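Local coordinates for DsbA family protein (Salmonella typhimurium, PDB 7JVE) that acts as a trimeric thioredoxin-like enzyme with both thiol oxidase and disulfide isomerase activities, at residues Q60-Y65 with A218-P223; A67-S72 with Q205-H210; T234-S239 with Q246-K251. All coordinates share one frame; numbering follows the deposited sequence.

Interaction 1: residues Q60-Y65 with A218-P223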
loop_
_atom_site.group_PDB
_atom_site.type_symbol
_atom_site.label_atom_id
_atom_site.label_comp_id
_atom_site.label_asym_id
_atom_site.label_seq_id
_atom_site.Cartn_x
_atom_site.Cartn_y
_atom_site.Cartn_z
ATOM N N GLN A 60 -22.397 -7.727 17.111
ATOM C CA GLN A 60 -23.740 -8.275 16.951
ATOM C C GLN A 60 -23.693 -9.664 16.331
ATOM O O GLN A 60 -24.454 -10.549 16.731
ATOM C CB GLN A 60 -24.606 -7.341 16.098
ATOM C CG GLN A 60 -25.042 -6.085 16.820
ATOM C CD GLN A 60 -25.944 -6.417 18.000
ATOM O OE1 GLN A 60 -26.986 -7.058 17.840
ATOM N NE2 GLN A 60 -25.524 -6.020 19.197
ATOM N N LEU A 61 -22.822 -9.864 15.328
ATOM C CA LEU A 61 -22.715 -11.174 14.687
ATOM C C LEU A 61 -22.195 -12.223 15.663
ATOM O O LEU A 61 -22.709 -13.351 15.700
ATOM C CB LEU A 61 -21.813 -11.089 13.456
ATOM C CG LEU A 61 -22.369 -10.261 12.290
ATOM C CD1 LEU A 61 -21.345 -10.140 11.158
ATOM C CD2 LEU A 61 -23.670 -10.889 11.781
ATOM N N ALA A 62 -21.187 -11.858 16.478
ATOM C CA ALA A 62 -20.677 -12.757 17.514
ATOM C C ALA A 62 -21.771 -13.172 18.487
ATOM O O ALA A 62 -21.880 -14.353 18.843
ATOM C CB ALA A 62 -19.536 -12.096 18.276
ATOM N N LEU A 63 -22.597 -12.219 18.928
ATOM C CA LEU A 63 -23.687 -12.573 19.829
ATOM C C LEU A 63 -24.683 -13.494 19.146
ATOM O O LEU A 63 -25.194 -14.429 19.769
ATOM C CB LEU A 63 -24.382 -11.318 20.356
ATOM C CG LEU A 63 -23.470 -10.475 21.250
ATOM C CD1 LEU A 63 -24.088 -9.099 21.548
ATOM C CD2 LEU A 63 -23.106 -11.221 22.536
ATOM N N GLN A 64 -24.953 -13.269 17.859
ATOM C CA GLN A 64 -25.929 -14.111 17.169
ATOM C C GLN A 64 -25.408 -15.543 16.964
ATOM O O GLN A 64 -26.174 -16.511 17.063
ATOM C CB GLN A 64 -26.312 -13.473 15.834
ATOM C CG GLN A 64 -27.301 -14.290 15.035
ATOM C CD GLN A 64 -27.564 -13.757 13.626
ATOM O OE1 GLN A 64 -27.227 -12.614 13.281
ATOM N NE2 GLN A 64 -28.181 -14.595 12.803
ATOM N N TYR A 65 -24.113 -15.713 16.691
ATOM C CA TYR A 65 -23.560 -17.037 16.418
ATOM C C TYR A 65 -22.765 -17.590 17.595
ATOM O O TYR A 65 -21.874 -18.416 17.411
ATOM C CB TYR A 65 -22.714 -17.011 15.141
ATOM C CG TYR A 65 -23.583 -16.721 13.930
ATOM C CD1 TYR A 65 -24.327 -17.722 13.318
ATOM C CD2 TYR A 65 -23.692 -15.430 13.431
ATOM C CE1 TYR A 65 -25.137 -17.445 12.219
ATOM C CE2 TYR A 65 -24.495 -15.140 12.349
ATOM C CZ TYR A 65 -25.220 -16.147 11.748
ATOM O OH TYR A 65 -26.016 -15.832 10.675
ATOM N N ALA A 218 -9.264 -13.842 12.015
ATOM C CA ALA A 218 -9.817 -12.971 13.053
ATOM C C ALA A 218 -9.899 -13.712 14.376
ATOM O O ALA A 218 -9.892 -14.949 14.427
ATOM C CB ALA A 218 -11.215 -12.441 12.689
ATOM N N PHE A 219 -9.972 -12.922 15.446
ATOM C CA PHE A 219 -10.232 -13.374 16.808
ATOM C C PHE A 219 -11.589 -12.853 17.246
ATOM O O PHE A 219 -11.912 -11.688 16.991
ATOM C CB PHE A 219 -9.193 -12.842 17.808
ATOM C CG PHE A 219 -7.797 -13.317 17.560
ATOM C CD1 PHE A 219 -6.942 -12.588 16.740
ATOM C CD2 PHE A 219 -7.325 -14.473 18.155
ATOM C CE1 PHE A 219 -5.656 -13.009 16.510
ATOM C CE2 PHE A 219 -6.025 -14.907 17.921
ATOM C CZ PHE A 219 -5.192 -14.180 17.094
ATOM N N VAL A 220 -12.359 -13.696 17.935
ATOM C CA VAL A 220 -13.523 -13.272 18.702
ATOM C C VAL A 220 -13.274 -13.600 20.165
ATOM O O VAL A 220 -13.049 -14.767 20.525
ATOM C CB VAL A 220 -14.826 -13.939 18.240
ATOM C CG1 VAL A 220 -16.010 -13.228 18.914
ATOM C CG2 VAL A 220 -14.939 -13.922 16.724
ATOM N N VAL A 221 -13.348 -12.579 21.007
ATOM C CA VAL A 221 -13.151 -12.703 22.442
ATOM C C VAL A 221 -14.460 -12.307 23.120
ATOM O O VAL A 221 -14.966 -11.200 22.902
ATOM C CB VAL A 221 -11.983 -11.831 22.919
ATOM C CG1 VAL A 221 -11.626 -12.160 24.360
ATOM C CG2 VAL A 221 -10.777 -12.013 21.956
ATOM N N MET A 222 -15.005 -13.203 23.936
ATOM C CA MET A 222 -16.352 -13.035 24.453
ATOM C C MET A 222 -16.540 -13.903 25.686
ATOM O O MET A 222 -15.886 -14.948 25.815
ATOM C CB MET A 222 -17.384 -13.393 23.381
ATOM C CG MET A 222 -17.361 -14.853 23.008
ATOM S SD MET A 222 -18.355 -15.260 21.562
ATOM C CE MET A 222 -19.869 -14.337 21.861
ATOM N N PRO A 223 -17.410 -13.497 26.611
ATOM C CA PRO A 223 -17.812 -14.402 27.691
ATOM C C PRO A 223 -18.566 -15.588 27.118
ATOM O O PRO A 223 -19.250 -15.485 26.100
ATOM C CB PRO A 223 -18.730 -13.539 28.577
ATOM C CG PRO A 223 -18.521 -12.126 28.103
ATOM C CD PRO A 223 -18.163 -12.232 26.652
#

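Interaction 2: residues A67-S72 with Q205-H210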
loop_
_atom_site.group_PDB
_atom_site.type_symbol
_atom_site.label_atom_id
_atom_site.label_comp_id
_atom_site.label_asym_id
_atom_site.label_seq_id
_atom_site.Cartn_x
_atom_site.Cartn_y
_atom_site.Cartn_z
ATOM N N ALA A 67 -23.385 -19.844 19.829
ATOM C CA ALA A 67 -23.362 -21.291 20.009
ATOM C C ALA A 67 -22.386 -21.940 19.039
ATOM O O ALA A 67 -21.619 -22.836 19.419
ATOM C CB ALA A 67 -24.769 -21.885 19.861
ATOM N N GLU A 68 -22.387 -21.488 17.789
ATOM C CA GLU A 68 -21.457 -22.023 16.809
ATOM C C GLU A 68 -20.025 -21.643 17.163
ATOM O O GLU A 68 -19.116 -22.475 17.075
ATOM C CB GLU A 68 -21.831 -21.507 15.416
ATOM C CG GLU A 68 -23.184 -22.027 14.945
ATOM C CD GLU A 68 -24.355 -21.077 15.273
ATOM O OE1 GLU A 68 -25.186 -20.827 14.370
ATOM O OE2 GLU A 68 -24.435 -20.536 16.400
ATOM N N LEU A 69 -19.804 -20.383 17.558
ATOM C CA LEU A 69 -18.462 -19.935 17.916
ATOM C C LEU A 69 -17.878 -20.771 19.050
ATOM O O LEU A 69 -16.674 -21.050 19.070
ATOM C CB LEU A 69 -18.490 -18.460 18.310
ATOM C CG LEU A 69 -18.670 -17.437 17.183
ATOM C CD1 LEU A 69 -19.010 -16.073 17.757
ATOM C CD2 LEU A 69 -17.432 -17.354 16.311
ATOM N N LEU A 70 -18.710 -21.167 20.013
ATOM C CA LEU A 70 -18.248 -21.852 21.210
ATOM C C LEU A 70 -18.500 -23.352 21.162
ATOM O O LEU A 70 -18.323 -24.030 22.180
ATOM C CB LEU A 70 -18.902 -21.255 22.454
ATOM C CG LEU A 70 -18.869 -19.735 22.530
ATOM C CD1 LEU A 70 -19.524 -19.267 23.805
ATOM C CD2 LEU A 70 -17.457 -19.242 22.420
ATOM N N SER A 71 -18.894 -23.873 19.998
ATOM C CA SER A 71 -19.150 -25.296 19.802
ATOM C C SER A 71 -18.082 -26.154 20.471
ATOM O O SER A 71 -16.885 -25.902 20.327
ATOM C CB SER A 71 -19.193 -25.602 18.300
ATOM O OG SER A 71 -19.252 -27.001 18.088
ATOM N N SER A 72 -18.525 -27.158 21.225
ATOM C CA SER A 72 -17.569 -28.119 21.757
ATOM C C SER A 72 -17.059 -29.087 20.689
ATOM O O SER A 72 -16.280 -29.981 21.025
ATOM C CB SER A 72 -18.196 -28.917 22.900
ATOM O OG SER A 72 -19.406 -29.494 22.460
ATOM N N GLN A 205 -16.130 -22.750 7.473
ATOM C CA GLN A 205 -16.256 -21.783 6.386
ATOM C C GLN A 205 -17.659 -21.181 6.341
ATOM O O GLN A 205 -17.819 -19.979 6.085
ATOM C CB GLN A 205 -15.923 -22.439 5.051
ATOM C CG GLN A 205 -16.135 -21.534 3.853
ATOM C CD GLN A 205 -15.216 -20.328 3.883
ATOM O OE1 GLN A 205 -14.152 -20.363 4.503
ATOM N NE2 GLN A 205 -15.625 -19.250 3.216
ATOM N N ALA A 206 -18.686 -22.000 6.597
ATOM C CA ALA A 206 -20.037 -21.465 6.725
ATOM C C ALA A 206 -20.121 -20.466 7.873
ATOM O O ALA A 206 -20.727 -19.400 7.730
ATOM C CB ALA A 206 -21.049 -22.599 6.917
ATOM N N LEU A 207 -19.507 -20.794 9.019
ATOM C CA LEU A 207 -19.468 -19.862 10.140
ATOM C C LEU A 207 -18.648 -18.614 9.809
ATOM O O LEU A 207 -19.035 -17.501 10.176
ATOM C CB LEU A 207 -18.896 -20.553 11.380
ATOM C CG LEU A 207 -18.727 -19.678 12.632
ATOM C CD1 LEU A 207 -20.069 -19.039 13.073
ATOM C CD2 LEU A 207 -18.053 -20.406 13.801
ATOM N N ALA A 208 -17.504 -18.770 9.136
ATOM C CA ALA A 208 -16.743 -17.577 8.747
ATOM C C ALA A 208 -17.568 -16.665 7.844
ATOM O O ALA A 208 -17.521 -15.437 7.981
ATOM C CB ALA A 208 -15.432 -17.956 8.062
ATOM N N GLN A 209 -18.333 -17.244 6.921
ATOM C CA GLN A 209 -19.140 -16.420 6.030
ATOM C C GLN A 209 -20.257 -15.720 6.793
ATOM O O GLN A 209 -20.533 -14.535 6.552
ATOM C CB GLN A 209 -19.703 -17.274 4.895
ATOM C CG GLN A 209 -18.632 -17.610 3.867
ATOM C CD GLN A 209 -19.017 -18.711 2.881
ATOM O OE1 GLN A 209 -18.162 -19.221 2.164
ATOM N NE2 GLN A 209 -20.295 -19.085 2.850
ATOM N N HIS A 210 -20.913 -16.442 7.707
ATOM C CA HIS A 210 -21.908 -15.824 8.579
ATOM C C HIS A 210 -21.296 -14.755 9.472
ATOM O O HIS A 210 -21.975 -13.782 9.811
ATOM C CB HIS A 210 -22.597 -16.877 9.450
ATOM C CG HIS A 210 -23.576 -17.725 8.703
ATOM N ND1 HIS A 210 -23.814 -19.046 9.024
ATOM C CD2 HIS A 210 -24.368 -17.445 7.638
ATOM C CE1 HIS A 210 -24.723 -19.537 8.198
ATOM N NE2 HIS A 210 -25.075 -18.588 7.348
#

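Interaction 3: residues T234-S239 with Q246-K251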
loop_
_atom_site.group_PDB
_atom_site.type_symbol
_atom_site.label_atom_id
_atom_site.label_comp_id
_atom_site.label_asym_id
_atom_site.label_seq_id
_atom_site.Cartn_x
_atom_site.Cartn_y
_atom_site.Cartn_z
ATOM N N THR A 234 -15.021 -8.606 21.952
ATOM C CA THR A 234 -14.118 -7.856 21.094
ATOM C C THR A 234 -13.806 -8.710 19.869
ATOM O O THR A 234 -13.511 -9.900 20.008
ATOM C CB THR A 234 -12.825 -7.486 21.833
ATOM O OG1 THR A 234 -13.143 -6.980 23.129
ATOM C CG2 THR A 234 -12.148 -6.350 21.089
ATOM N N VAL A 235 -13.863 -8.110 18.682
ATOM C CA VAL A 235 -13.521 -8.795 17.439
ATOM C C VAL A 235 -12.247 -8.156 16.911
ATOM O O VAL A 235 -12.186 -6.936 16.737
ATOM C CB VAL A 235 -14.670 -8.718 16.417
ATOM C CG1 VAL A 235 -14.247 -9.255 15.078
ATOM C CG2 VAL A 235 -15.892 -9.491 16.940
ATOM N N ILE A 236 -11.223 -8.967 16.674
ATOM C CA ILE A 236 -9.893 -8.431 16.401
ATOM C C ILE A 236 -9.287 -9.054 15.150
ATOM O O ILE A 236 -9.351 -10.281 14.974
ATOM C CB ILE A 236 -8.968 -8.653 17.604
ATOM C CG1 ILE A 236 -9.690 -8.246 18.895
ATOM C CG2 ILE A 236 -7.608 -7.926 17.378
ATOM C CD1 ILE A 236 -8.819 -8.207 20.124
ATOM N N PRO A 237 -8.641 -8.255 14.289
ATOM C CA PRO A 237 -7.943 -8.820 13.124
ATOM C C PRO A 237 -6.934 -9.896 13.521
ATOM O O PRO A 237 -6.338 -9.859 14.599
ATOM C CB PRO A 237 -7.244 -7.600 12.508
ATOM C CG PRO A 237 -8.072 -6.414 12.986
ATOM C CD PRO A 237 -8.458 -6.799 14.391
ATOM N N GLY A 238 -6.731 -10.856 12.617
ATOM C CA GLY A 238 -5.720 -11.873 12.854
ATOM C C GLY A 238 -4.357 -11.287 13.167
ATOM O O GLY A 238 -3.608 -11.852 13.956
ATOM N N SER A 239 -4.025 -10.137 12.569
ATOM C CA SER A 239 -2.812 -9.398 12.913
ATOM C C SER A 239 -3.111 -8.452 14.081
ATOM O O SER A 239 -3.850 -7.471 13.932
ATOM C CB SER A 239 -2.282 -8.624 11.709
ATOM O OG SER A 239 -1.258 -7.752 12.116
ATOM N N GLN A 246 -4.862 -9.467 25.216
ATOM C CA GLN A 246 -4.988 -9.577 26.664
ATOM C C GLN A 246 -6.065 -8.630 27.201
ATOM O O GLN A 246 -6.848 -9.011 28.078
ATOM C CB GLN A 246 -3.646 -9.299 27.351
ATOM C CG GLN A 246 -3.651 -9.687 28.858
ATOM C CD GLN A 246 -3.911 -11.202 29.068
ATOM O OE1 GLN A 246 -3.140 -12.047 28.598
ATOM N NE2 GLN A 246 -4.986 -11.534 29.773
ATOM N N MET A 247 -6.117 -7.388 26.700
ATOM C CA MET A 247 -7.156 -6.469 27.171
ATOM C C MET A 247 -8.549 -7.001 26.848
ATOM O O MET A 247 -9.456 -6.938 27.686
ATOM C CB MET A 247 -6.954 -5.056 26.586
ATOM C CG MET A 247 -5.674 -4.313 27.063
ATOM S SD MET A 247 -5.476 -2.554 26.500
ATOM C CE MET A 247 -5.050 -2.699 24.706
ATOM N N ALA A 248 -8.718 -7.577 25.657
ATOM C CA ALA A 248 -9.991 -8.169 25.266
ATOM C C ALA A 248 -10.367 -9.330 26.181
ATOM O O ALA A 248 -11.546 -9.512 26.514
ATOM C CB ALA A 248 -9.921 -8.654 23.812
ATOM N N ILE A 249 -9.375 -10.130 26.594
ATOM C CA ILE A 249 -9.628 -11.218 27.539
ATOM C C ILE A 249 -10.121 -10.658 28.870
ATOM O O ILE A 249 -11.099 -11.144 29.442
ATOM C CB ILE A 249 -8.361 -12.082 27.709
ATOM C CG1 ILE A 249 -8.118 -12.929 26.451
ATOM C CG2 ILE A 249 -8.442 -12.957 28.954
ATOM C CD1 ILE A 249 -6.733 -13.568 26.403
ATOM N N GLN A 250 -9.465 -9.618 29.377
ATOM C CA GLN A 250 -9.874 -9.074 30.670
ATOM C C GLN A 250 -11.266 -8.459 30.589
ATOM O O GLN A 250 -12.061 -8.576 31.527
ATOM C CB GLN A 250 -8.840 -8.057 31.174
ATOM C CG GLN A 250 -7.456 -8.668 31.372
ATOM C CD GLN A 250 -7.473 -9.845 32.368
ATOM O OE1 GLN A 250 -7.148 -10.987 32.018
ATOM N NE2 GLN A 250 -7.850 -9.564 33.609
ATOM N N LYS A 251 -11.583 -7.819 29.463
ATOM C CA LYS A 251 -12.919 -7.273 29.260
ATOM C C LYS A 251 -13.962 -8.387 29.199
ATOM O O LYS A 251 -15.089 -8.217 29.686
ATOM C CB LYS A 251 -12.907 -6.435 27.984
ATOM C CG LYS A 251 -14.230 -5.960 27.444
ATOM C CD LYS A 251 -13.935 -4.990 26.294
ATOM C CE LYS A 251 -14.999 -5.023 25.209
ATOM N NZ LYS A 251 -14.552 -4.298 23.975
HETATM O O HOH W 1 -13.610 -8.790 24.898
#

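Interaction 1: residues Q60-Y65 with A218-P223
Ala62, in the last turns of helix 37-64, presents its methyl group to strand 218-223, where Val220 and Met222 receive it. Ala62 CB lies 3.8 Å from Val220 CG1, a plain apolar contact between two methyl groups. In Val220 that branch is the one anti to the backbone N (chi1 -169°), which carries it out from the strand toward the helix. Met222, two residues further along and on the same side of the strand, reaches the helix with the end of its chain. Its CE sits 3.6 Å from Ala62 O and 4.2 Å from Ala62 CB, so the terminal methyl lies against the helix backbone as well as the alanine side chain. The bend at chi3 (-44°) turns this methyl back after an extended chi2. The alanine is consistent with the close backbones, the CA atoms of Ala62 and Val220 being 7.3 Å apart. In this thioredoxin fold, strand 218-223 is an inner strand of the mixed sheet, between strands 84-90 and 234-237, and Val220 and Met222 project from the face packed by helix 37-64. Phe219 and Val221 alternate with them and pack instead against helix 242-253. Leu69 of the following short helix touches both Ala62 and Met222, while Arg66 packs on Met222 and hydrogen-bonds to the carbonyl oxygen of Pro223.

Interaction 2: residues A67-S72 with Q205-H210
Packing of two helix ends over the thioredoxin-fold sheet brings Leu207, near the end of helix 199-210, against Glu68 and Leu69 of the short helix 66-69. Leu207 carries the contact with both methyl groups. Its CD1 meets the aliphatic base of the glutamate, 3.8 Å from Glu68 CB, and its CD2 lies 4.0 Å from Leu69 CD2. The same Leu207 CD2 is also 4.0 Å from Glu68 O, so this methyl rests on the backbone of the short helix as well as on the leucine. The two leucine side chains cross at about a right angle, so they meet through single methyl branches rather than alongside one another. Leu207 holds CG anti to its own backbone N (chi1 177°), extending the branch point toward helix 66-69. The Glu68 chain bends at chi2 (93°), and its carboxylate does not join the leucine packing. Within helix 199-210, Gln205 NE2 donates a nearly straight hydrogen bond (169°) to Gln209 OE1. Beneath the leucine pair lies the sheet: Leu69 packs on Val87 and Phe89 of strand 84-90, Leu207 reaches Phe89 and Lys119, and Lys119 in turn bonds to Glu68 O, tying helix 66-69 to strand 115-120.

Interaction 3: residues T234-S239 with Q246-K251
Thr234 and Lys251 meet with their side chains at about a right angle, the lysine arriving from helix 242-253 with its ammonium end at the threonine hydroxyl. Lys251 NZ donates a hydrogen bond of 3.1 Å to Thr234 OG1. The lysine leaves the helix with CG anti to the backbone N (chi1 170°) and runs nearly extended, apart from a modest bend at chi3. Its CE also lies close to the hydroxyl, so the end of the chain approaches through methylene and ammonium together. NZ also makes a weak hydrogen bond to Val233 O, just before the strand. The hydroxyl has another polar partner: a water lies 2.6 Å from Thr234 OG1 and donates to Ala248 O at 2.7 Å, joining the threonine hydroxyl to the helix carbonyl.

Beside this polar end the contact is apolar. Ala248 turns its methyl toward the strand, where its CB meets Thr234 CB at 3.7 Å and Ile236 CD1 at 3.9 Å. Thr234 and Ile236, alternate residues of the strand, thus both address one small helix residue, while Val235 between them points away from the helix. Strand 234-237 and helix 246-251 run nearly antiparallel, at 166°, with their axes 9.3 Å apart at closest approach. Ile236 also packs on Met244 and Leu245 of the same helix. On the other side of the strand, Val235 packs on Tyr58 of helix 37-64 and on Val163 of a second subunit, placing this strand near the trimer contacts. Two antiparallel strands, 218-223 and 234-237, the second outermost in this chain's sheet, followed after a short loop by a helix running back along it, make the C-terminal beta-beta-alpha motif of the thioredoxin fold.

Interactions 1 and 2 lie on one face of the thioredoxin-fold sheet, interaction 3 on the other. The first two are neighbours, their centres about 10 Å apart: helix 66-69 follows helix 37-64, strand 218-223 follows helix 199-210, and interaction 2 is nested within the loop closed by interaction 1. Tyr65 also packs on His210, joining the two. Interaction 3 comes later in the chain, its centre about 11 Å from that of interaction 1 and 18 Å from that of interaction 2, which it does not touch. Strands 218-223 and 234-237 pair in the sheet. Alternate side chains of 218-223 face helix 37-64 and helix 242-253, linking the long helix 37-64 to the thioredoxin fold.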